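Local coordinates for SRPBCC family protein (Bacillus thuringiensis serovar konkukian, PDB 3F08) that is of unknown function but, as a member of the Bet v 1-like SRPBCC superfamily, probably binds a hydrophobic small molecule in an internal cavity, at residues Q16-I21 against L132-F136; V81-T87 against W103-P109. The protein carries 5 engineered substitutions. All blocks are in the same frame, centred on the assembly; numbering follows the deposited sequence.

In the fold
The chain has the helix-grip fold of Bet v 1-like proteins, an antiparallel sheet curving round a long C-terminal helix, 114-137. Contact 1 joins the first and last helices, 14-21 and 114-137; contact 2, the hairpin of strands 81-92 and 99-109, is nested along the chain inside the loop that contact 1 closes. Their centres lie about 23 Å apart on opposite sides of the chain's centre, without touching, nearest atoms about 7 Å apart. Contact 1 packs the two helices together over Ile10 and Val101 of the sheet, whereas contact 2 lies within the sheet and faces Ala117 and Tyr125, earlier on helix 114-137. In relatives the space between helix and sheet encloses the ligand.

Contact 1. Residues Q16-I21 against L132-F136; sequences QVWQLI and LQHAF
Both segments are helical: 16-21 ends the short helix 14-21, held by Leu20 N to Gln16 O (3.0 Å) and Ile21 N to Val17 O (2.8 Å), and 132-136 lies near the end of the long helix 114-137. Their N-to-C directions make an angle of 114°, with the axes 11.7 Å apart at closest; the nearest CA atoms are those of Val17 and Phe136, 8.4 Å apart. Phe136 (chi1 -89°, chi2 -84°) reaches across to the first helix: Phe136 CZ lies 3.8 Å from Val17 CG2, Phe136 CE2 3.8 Å from Leu20 CD1, and Gln16 CB meets the ring edge at Phe136 CE1 (3.6 Å). Leu132, chi1 t and chi2 p, places CD1 3.6 Å from Leu20 CD1 and 3.5 Å from Ile21 CG2, with CD2 4.1 Å from Val17 CG1. On the sheet side, Val17, Leu132 and Phe136 all touch Ile10 of strand 3-10. On the other side of helix 14-21, Trp18 forms a cation-pi pair with Arg44 of the second subunit. A short helix packed against the end of the long C-terminal helix is as in the helix-grip fold. No hydrogen bond crosses, so apolar contacts hold the two segments, over 288 Å² of buried surface.

Contact 2. Residues V81-T87 against W103-P109; sequences VTNYLST and WSGTFTP
Strands 84-87 and 103-109 run antiparallel at 165°, 4.7 Å apart. Leu85-Thr106 (Leu85 N to Thr106 O 2.9 Å) and Thr87-Ser104 (Thr87 N to Ser104 O 2.8 Å) are hydrogen-bonded pairs, Ser86-Gly105 non-hydrogen-bonded. A beta bulge at Asn83 (phi/psi 55/35) and Tyr84 precedes them; beyond it come Thr82-Thr108, hydrogen-bonded, and Val81-Pro109, non-hydrogen-bonded. Thr82, Leu85, Thr87, Ser104, Thr106 and Thr108 point to one face, Val81, Ser86 and Pro109 to that of helix 114-137. Asn83, chi1 m, donates ND2 to Thr108 OG1 (3.0 Å). Phe107 (chi1 43°) sets CD2 3.8 Å from Val81 CG1, and Phe107 CB meets the ring edge of Tyr84 (chi1 t) at Tyr84 CD1, 3.7 Å. Trp103, chi1 -156° and chi2 -25°, brings NE1 to Ser86 OG (chi1 t; 3.0 Å, weak hydrogen bond). Tyr125 of helix 114-137 hydrogen-bonds Tyr84 OH and Ser86 OG and stacks on Trp103; Thr87 OG1 hydrogen-bonds Thr71 OG1. The hairpin thus lies between strands 69-74 and 3-10, with Val81 and Phe107 against Ala117.

Contact 1. Residues Q16-I21 against L132-F136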
ATOM      1  N   GLN B  16     -12.925  12.819  -4.224  1.00 14.01           N
ATOM      2  CA  GLN B  16     -11.924  13.776  -4.703  1.00 14.44           C
ATOM      3  C   GLN B  16     -10.738  13.798  -3.749  1.00 14.19           C
ATOM      4  O   GLN B  16      -9.597  13.691  -4.166  1.00 14.36           O
ATOM      5  CB  GLN B  16     -12.481  15.199  -4.759  1.00 15.67           C
ATOM      6  CG  GLN B  16     -13.712  15.420  -5.605  1.00 21.81           C
ATOM      7  CD  GLN B  16     -14.226  16.850  -5.457  1.00 26.82           C
ATOM      8  OE1 GLN B  16     -13.575  17.806  -5.897  1.00 30.42           O
ATOM      9  NE2 GLN B  16     -15.385  17.005  -4.822  1.00 23.71           N
ATOM     10  N   VAL B  17     -11.026  13.954  -2.462  1.00 12.98           N
ATOM     11  CA  VAL B  17      -9.977  14.013  -1.459  1.00 13.64           C
ATOM     12  C   VAL B  17      -9.111  12.759  -1.411  1.00 13.81           C
ATOM     13  O   VAL B  17      -7.884  12.858  -1.398  1.00 12.81           O
ATOM     14  CB  VAL B  17     -10.559  14.264  -0.059  1.00 13.26           C
ATOM     15  CG1 VAL B  17      -9.420  14.355   0.967  1.00 10.99           C
ATOM     16  CG2 VAL B  17     -11.384  15.548  -0.071  1.00 10.99           C
ATOM     17  N   TRP B  18      -9.738  11.585  -1.367  1.00 13.52           N
ATOM     18  CA  TRP B  18      -8.965  10.349  -1.325  1.00 14.75           C
ATOM     19  C   TRP B  18      -8.206  10.155  -2.642  1.00 14.12           C
ATOM     20  O   TRP B  18      -7.105   9.610  -2.655  1.00 15.63           O
ATOM     21  CB  TRP B  18      -9.868   9.145  -1.041  1.00 13.31           C
ATOM     22  CG  TRP B  18      -9.102   7.849  -0.992  1.00 13.48           C
ATOM     23  CD1 TRP B  18      -9.167   6.819  -1.889  1.00 14.09           C
ATOM     24  CD2 TRP B  18      -8.120   7.465  -0.010  1.00 12.50           C
ATOM     25  NE1 TRP B  18      -8.284   5.818  -1.528  1.00 15.52           N
ATOM     26  CE2 TRP B  18      -7.631   6.190  -0.382  1.00 12.33           C
ATOM     27  CE3 TRP B  18      -7.607   8.076   1.141  1.00 11.80           C
ATOM     28  CZ2 TRP B  18      -6.652   5.512   0.364  1.00 11.99           C
ATOM     29  CZ3 TRP B  18      -6.625   7.397   1.888  1.00 12.95           C
ATOM     30  CH2 TRP B  18      -6.162   6.128   1.488  1.00 10.93           C
ATOM     31  N   GLN B  19      -8.784  10.614  -3.748  1.00 15.28           N
ATOM     32  CA  GLN B  19      -8.114  10.495  -5.041  1.00 16.75           C
ATOM     33  C   GLN B  19      -6.808  11.277  -4.955  1.00 16.31           C
ATOM     34  O   GLN B  19      -5.759  10.818  -5.398  1.00 17.16           O
ATOM     35  CB  GLN B  19      -8.963  11.097  -6.163  1.00 18.26           C
ATOM     36  CG  GLN B  19      -9.256  10.156  -7.333  1.00 24.55           C
ATOM     37  CD  GLN B  19      -8.025   9.442  -7.874  1.00 25.15           C
ATOM     38  OE1 GLN B  19      -7.124  10.057  -8.455  1.00 25.78           O
ATOM     39  NE2 GLN B  19      -7.986   8.132  -7.685  1.00 28.87           N
ATOM     40  N   LEU B  20      -6.897  12.467  -4.373  1.00 16.52           N
ATOM     41  CA  LEU B  20      -5.761  13.368  -4.214  1.00 15.61           C
ATOM     42  C   LEU B  20      -4.715  12.872  -3.210  1.00 14.89           C
ATOM     43  O   LEU B  20      -3.527  12.795  -3.532  1.00 13.56           O
ATOM     44  CB  LEU B  20      -6.266  14.747  -3.763  1.00 15.65           C
ATOM     45  CG  LEU B  20      -5.541  16.051  -4.126  1.00 20.03           C
ATOM     46  CD1 LEU B  20      -5.337  16.886  -2.885  1.00 17.18           C
ATOM     47  CD2 LEU B  20      -4.220  15.766  -4.793  1.00 19.80           C
ATOM     48  N   ILE B  21      -5.155  12.522  -2.003  1.00 12.68           N
ATOM     49  CA  ILE B  21      -4.221  12.119  -0.955  1.00 13.65           C
ATOM     50  C   ILE B  21      -4.009  10.627  -0.684  1.00 13.70           C
ATOM     51  O   ILE B  21      -3.114  10.266   0.071  1.00 14.53           O
ATOM     52  CB  ILE B  21      -4.603  12.791   0.380  1.00 12.67           C
ATOM     53  CG1 ILE B  21      -5.859  12.134   0.967  1.00 12.94           C
ATOM     54  CG2 ILE B  21      -4.897  14.272   0.137  1.00 11.83           C
ATOM     55  CD1 ILE B  21      -6.219  12.636   2.353  1.00 12.11           C
ATOM     56  N   LEU B 132      -4.074  21.063   2.456  1.00 11.15           N
ATOM     57  CA  LEU B 132      -5.044  20.271   1.705  1.00 13.14           C
ATOM     58  C   LEU B 132      -6.272  21.129   1.368  1.00 15.04           C
ATOM     59  O   LEU B 132      -6.838  21.023   0.279  1.00 15.34           O
ATOM     60  CB  LEU B 132      -5.475  19.045   2.528  1.00 13.20           C
ATOM     61  CG  LEU B 132      -6.533  18.120   1.912  1.00 13.58           C
ATOM     62  CD1 LEU B 132      -6.035  17.589   0.576  1.00 13.10           C
ATOM     63  CD2 LEU B 132      -6.846  16.967   2.869  1.00 10.96           C
ATOM     64  N   GLN B 133      -6.686  21.971   2.315  1.00 15.44           N
ATOM     65  CA  GLN B 133      -7.841  22.842   2.106  1.00 15.81           C
ATOM     66  C   GLN B 133      -7.510  23.809   0.982  1.00 15.86           C
ATOM     67  O   GLN B 133      -8.333  24.068   0.103  1.00 15.54           O
ATOM     68  CB  GLN B 133      -8.175  23.636   3.380  1.00 14.87           C
ATOM     69  CG  GLN B 133      -9.474  24.460   3.286  1.00 16.29           C
ATOM     70  CD  GLN B 133     -10.744  23.604   3.369  1.00 18.05           C
ATOM     71  OE1 GLN B 133     -11.468  23.636   4.369  1.00 18.76           O
ATOM     72  NE2 GLN B 133     -11.012  22.835   2.319  1.00 13.11           N
ATOM     73  N   HIS B 134      -6.291  24.333   1.010  1.00 16.26           N
ATOM     74  CA  HIS B 134      -5.854  25.272  -0.007  1.00 17.85           C
ATOM     75  C   HIS B 134      -5.878  24.625  -1.388  1.00 19.44           C
ATOM     76  O   HIS B 134      -6.274  25.253  -2.368  1.00 18.22           O
ATOM     77  CB  HIS B 134      -4.448  25.780   0.318  1.00 20.73           C
ATOM     78  CG  HIS B 134      -3.856  26.642  -0.752  1.00 22.96           C
ATOM     79  ND1 HIS B 134      -2.985  26.155  -1.706  1.00 25.85           N
ATOM     80  CD2 HIS B 134      -4.020  27.957  -1.031  1.00 23.17           C
ATOM     81  CE1 HIS B 134      -2.639  27.133  -2.524  1.00 26.06           C
ATOM     82  NE2 HIS B 134      -3.252  28.237  -2.136  1.00 26.20           N
ATOM     83  N   ALA B 135      -5.460  23.365  -1.455  1.00 20.07           N
ATOM     84  CA  ALA B 135      -5.439  22.627  -2.712  1.00 22.06           C
ATOM     85  C   ALA B 135      -6.843  22.525  -3.296  1.00 23.18           C
ATOM     86  O   ALA B 135      -7.026  22.584  -4.512  1.00 25.74           O
ATOM     87  CB  ALA B 135      -4.858  21.232  -2.483  1.00 22.43           C
ATOM     88  N   PHE B 136      -7.842  22.383  -2.432  1.00 23.48           N
ATOM     89  CA  PHE B 136      -9.212  22.277  -2.908  1.00 25.58           C
ATOM     90  C   PHE B 136      -9.899  23.605  -3.182  1.00 28.44           C
ATOM     91  O   PHE B 136     -10.992  23.645  -3.744  1.00 29.78           O
ATOM     92  CB  PHE B 136     -10.025  21.425  -1.946  1.00 23.36           C
ATOM     93  CG  PHE B 136      -9.988  19.974  -2.286  1.00 21.82           C
ATOM     94  CD1 PHE B 136     -10.856  19.455  -3.247  1.00 21.30           C
ATOM     95  CD2 PHE B 136      -9.027  19.137  -1.724  1.00 19.45           C
ATOM     96  CE1 PHE B 136     -10.767  18.122  -3.646  1.00 20.75           C
ATOM     97  CE2 PHE B 136      -8.927  17.805  -2.117  1.00 17.98           C
ATOM     98  CZ  PHE B 136      -9.796  17.295  -3.080  1.00 17.95           C
TER

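Contact 2. Residues V81-T87 against W103-P109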
ATOM      1  N   VAL B  81      10.998  11.920  18.297  1.00 22.84           N
ATOM      2  CA  VAL B  81      10.043  10.898  18.686  1.00 22.98           C
ATOM      3  C   VAL B  81      10.484   9.553  18.156  1.00 22.72           C
ATOM      4  O   VAL B  81      11.213   9.473  17.171  1.00 22.19           O
ATOM      5  CB  VAL B  81       8.629  11.183  18.125  1.00 24.05           C
ATOM      6  CG1 VAL B  81       8.070  12.468  18.731  1.00 23.80           C
ATOM      7  CG2 VAL B  81       8.687  11.284  16.604  1.00 23.90           C
ATOM      8  N   THR B  82      10.036   8.499  18.823  1.00 22.86           N
ATOM      9  CA  THR B  82      10.349   7.140  18.421  1.00 21.60           C
ATOM     10  C   THR B  82       9.038   6.362  18.485  1.00 21.09           C
ATOM     11  O   THR B  82       8.042   6.874  18.991  1.00 19.87           O
ATOM     12  CB  THR B  82      11.398   6.504  19.356  1.00 21.16           C
ATOM     13  OG1 THR B  82      11.763   5.218  18.850  1.00 20.67           O
ATOM     14  CG2 THR B  82      10.848   6.344  20.760  1.00 21.50           C
ATOM     15  N   ASN B  83       9.023   5.140  17.966  1.00 21.29           N
ATOM     16  CA  ASN B  83       7.799   4.345  17.969  1.00 21.53           C
ATOM     17  C   ASN B  83       6.670   5.126  17.296  1.00 19.72           C
ATOM     18  O   ASN B  83       5.509   5.026  17.683  1.00 19.95           O
ATOM     19  CB  ASN B  83       7.384   3.998  19.401  1.00 25.04           C
ATOM     20  CG  ASN B  83       8.457   3.232  20.154  1.00 28.62           C
ATOM     21  OD1 ASN B  83       8.935   2.195  19.696  1.00 29.19           O
ATOM     22  ND2 ASN B  83       8.834   3.739  21.323  1.00 30.56           N
ATOM     23  N   TYR B  84       7.020   5.899  16.279  1.00 18.89           N
ATOM     24  CA  TYR B  84       6.048   6.720  15.570  1.00 19.06           C
ATOM     25  C   TYR B  84       5.161   5.974  14.572  1.00 19.39           C
ATOM     26  O   TYR B  84       5.653   5.267  13.694  1.00 19.35           O
ATOM     27  CB  TYR B  84       6.779   7.833  14.831  1.00 18.34           C
ATOM     28  CG  TYR B  84       5.855   8.848  14.210  1.00 19.59           C
ATOM     29  CD1 TYR B  84       5.304   9.862  14.977  1.00 17.46           C
ATOM     30  CD2 TYR B  84       5.539   8.800  12.851  1.00 18.51           C
ATOM     31  CE1 TYR B  84       4.467  10.813  14.415  1.00 18.97           C
ATOM     32  CE2 TYR B  84       4.699   9.744  12.272  1.00 17.77           C
ATOM     33  CZ  TYR B  84       4.167  10.755  13.064  1.00 19.13           C
ATOM     34  OH  TYR B  84       3.349  11.718  12.518  1.00 18.63           O
ATOM     35  N   LEU B  85       3.851   6.137  14.725  1.00 18.30           N
ATOM     36  CA  LEU B  85       2.870   5.549  13.821  1.00 18.41           C
ATOM     37  C   LEU B  85       1.876   6.655  13.536  1.00 17.92           C
ATOM     38  O   LEU B  85       1.457   7.352  14.453  1.00 18.76           O
ATOM     39  CB  LEU B  85       2.118   4.382  14.456  1.00 19.32           C
ATOM     40  CG  LEU B  85       2.645   2.964  14.265  1.00 23.09           C
ATOM     41  CD1 LEU B  85       1.586   1.997  14.784  1.00 24.12           C
ATOM     42  CD2 LEU B  85       2.938   2.679  12.794  1.00 20.29           C
ATOM     43  N   SER B  86       1.490   6.816  12.276  1.00 16.25           N
ATOM     44  CA  SER B  86       0.545   7.863  11.917  1.00 15.42           C
ATOM     45  C   SER B  86      -0.475   7.362  10.908  1.00 15.46           C
ATOM     46  O   SER B  86      -0.149   6.585  10.016  1.00 16.46           O
ATOM     47  CB  SER B  86       1.291   9.068  11.340  1.00 13.75           C
ATOM     48  OG  SER B  86       0.407  10.147  11.086  1.00 12.05           O
ATOM     49  N   THR B  87      -1.712   7.811  11.058  1.00 15.55           N
ATOM     50  CA  THR B  87      -2.767   7.408  10.149  1.00 15.68           C
ATOM     51  C   THR B  87      -3.529   8.628   9.655  1.00 15.38           C
ATOM     52  O   THR B  87      -3.882   9.509  10.434  1.00 15.05           O
ATOM     53  CB  THR B  87      -3.772   6.463  10.835  1.00 14.89           C
ATOM     54  OG1 THR B  87      -3.105   5.260  11.234  1.00 16.56           O
ATOM     55  CG2 THR B  87      -4.921   6.112   9.879  1.00 17.27           C
ATOM     56  N   TRP B 103      -6.213  13.186  10.845  1.00 14.47           N
ATOM     57  CA  TRP B 103      -4.801  12.814  10.850  1.00 14.91           C
ATOM     58  C   TRP B 103      -4.436  12.575  12.309  1.00 15.21           C
ATOM     59  O   TRP B 103      -4.590  13.466  13.142  1.00 14.77           O
ATOM     60  CB  TRP B 103      -3.949  13.957  10.284  1.00 12.84           C
ATOM     61  CG  TRP B 103      -2.633  13.521   9.725  1.00 14.47           C
ATOM     62  CD1 TRP B 103      -1.924  12.403  10.060  1.00 14.53           C
ATOM     63  CD2 TRP B 103      -1.853  14.210   8.737  1.00 16.61           C
ATOM     64  NE1 TRP B 103      -0.752  12.354   9.341  1.00 15.41           N
ATOM     65  CE2 TRP B 103      -0.684  13.449   8.525  1.00 14.34           C
ATOM     66  CE3 TRP B 103      -2.028  15.402   8.017  1.00 16.29           C
ATOM     67  CZ2 TRP B 103       0.305  13.836   7.615  1.00 17.66           C
ATOM     68  CZ3 TRP B 103      -1.043  15.788   7.112  1.00 18.46           C
ATOM     69  CH2 TRP B 103       0.112  15.005   6.922  1.00 18.19           C
ATOM     70  N   SER B 104      -3.956  11.378  12.624  1.00 14.76           N
ATOM     71  CA  SER B 104      -3.608  11.074  14.004  1.00 17.49           C
ATOM     72  C   SER B 104      -2.291  10.314  14.131  1.00 17.62           C
ATOM     73  O   SER B 104      -1.827   9.681  13.179  1.00 16.69           O
ATOM     74  CB  SER B 104      -4.727  10.260  14.651  1.00 18.02           C
ATOM     75  OG  SER B 104      -4.827   8.993  14.033  1.00 26.50           O
ATOM     76  N   GLY B 105      -1.699  10.375  15.319  1.00 15.37           N
ATOM     77  CA  GLY B 105      -0.449   9.681  15.534  1.00 17.35           C
ATOM     78  C   GLY B 105      -0.182   9.277  16.968  1.00 18.22           C
ATOM     79  O   GLY B 105      -0.699   9.882  17.917  1.00 19.24           O
ATOM     80  N   THR B 106       0.619   8.225  17.114  1.00 17.20           N
ATOM     81  CA  THR B 106       1.025   7.706  18.413  1.00 15.86           C
ATOM     82  C   THR B 106       2.544   7.644  18.354  1.00 16.24           C
ATOM     83  O   THR B 106       3.124   7.283  17.326  1.00 14.26           O
ATOM     84  CB  THR B 106       0.441   6.309  18.670  1.00 17.49           C
ATOM     85  OG1 THR B 106       0.859   5.417  17.634  1.00 21.78           O
ATOM     86  CG2 THR B 106      -1.077   6.367  18.679  1.00 17.08           C
ATOM     87  N   PHE B 107       3.194   7.999  19.454  1.00 14.77           N
ATOM     88  CA  PHE B 107       4.646   8.031  19.473  1.00 16.72           C
ATOM     89  C   PHE B 107       5.166   8.186  20.898  1.00 18.81           C
ATOM     90  O   PHE B 107       4.404   8.460  21.826  1.00 16.58           O
ATOM     91  CB  PHE B 107       5.116   9.224  18.648  1.00 15.41           C
ATOM     92  CG  PHE B 107       4.308  10.468  18.904  1.00 16.46           C
ATOM     93  CD1 PHE B 107       3.138  10.717  18.184  1.00 18.85           C
ATOM     94  CD2 PHE B 107       4.670  11.351  19.918  1.00 17.35           C
ATOM     95  CE1 PHE B 107       2.331  11.820  18.478  1.00 19.20           C
ATOM     96  CE2 PHE B 107       3.874  12.458  20.224  1.00 18.55           C
ATOM     97  CZ  PHE B 107       2.701  12.695  19.503  1.00 19.60           C
ATOM     98  N   THR B 108       6.474   8.017  21.056  1.00 20.26           N
ATOM     99  CA  THR B 108       7.109   8.166  22.355  1.00 21.59           C
ATOM    100  C   THR B 108       8.065   9.336  22.221  1.00 22.59           C
ATOM    101  O   THR B 108       8.908   9.358  21.326  1.00 22.55           O
ATOM    102  CB  THR B 108       7.924   6.918  22.759  1.00 22.97           C
ATOM    103  OG1 THR B 108       7.110   5.743  22.659  1.00 21.62           O
ATOM    104  CG2 THR B 108       8.407   7.052  24.198  1.00 24.10           C
ATOM    105  N   PRO B 109       7.926  10.347  23.089  1.00 23.96           N
ATOM    106  CA  PRO B 109       8.821  11.504  23.013  1.00 24.22           C
ATOM    107  C   PRO B 109      10.250  11.126  23.403  1.00 24.19           C
ATOM    108  O   PRO B 109      10.461  10.287  24.275  1.00 23.90           O
ATOM    109  CB  PRO B 109       8.203  12.485  24.006  1.00 23.66           C
ATOM    110  CG  PRO B 109       6.754  12.107  24.006  1.00 25.36           C
ATOM    111  CD  PRO B 109       6.818  10.605  24.020  1.00 23.69           C
TER
HETATM  112  O   HOH W   1       3.322   4.069  18.425  1.00 19.55           O
HETATM  113  O   HOH W   2      -6.711   9.078  11.650  1.00 18.58           O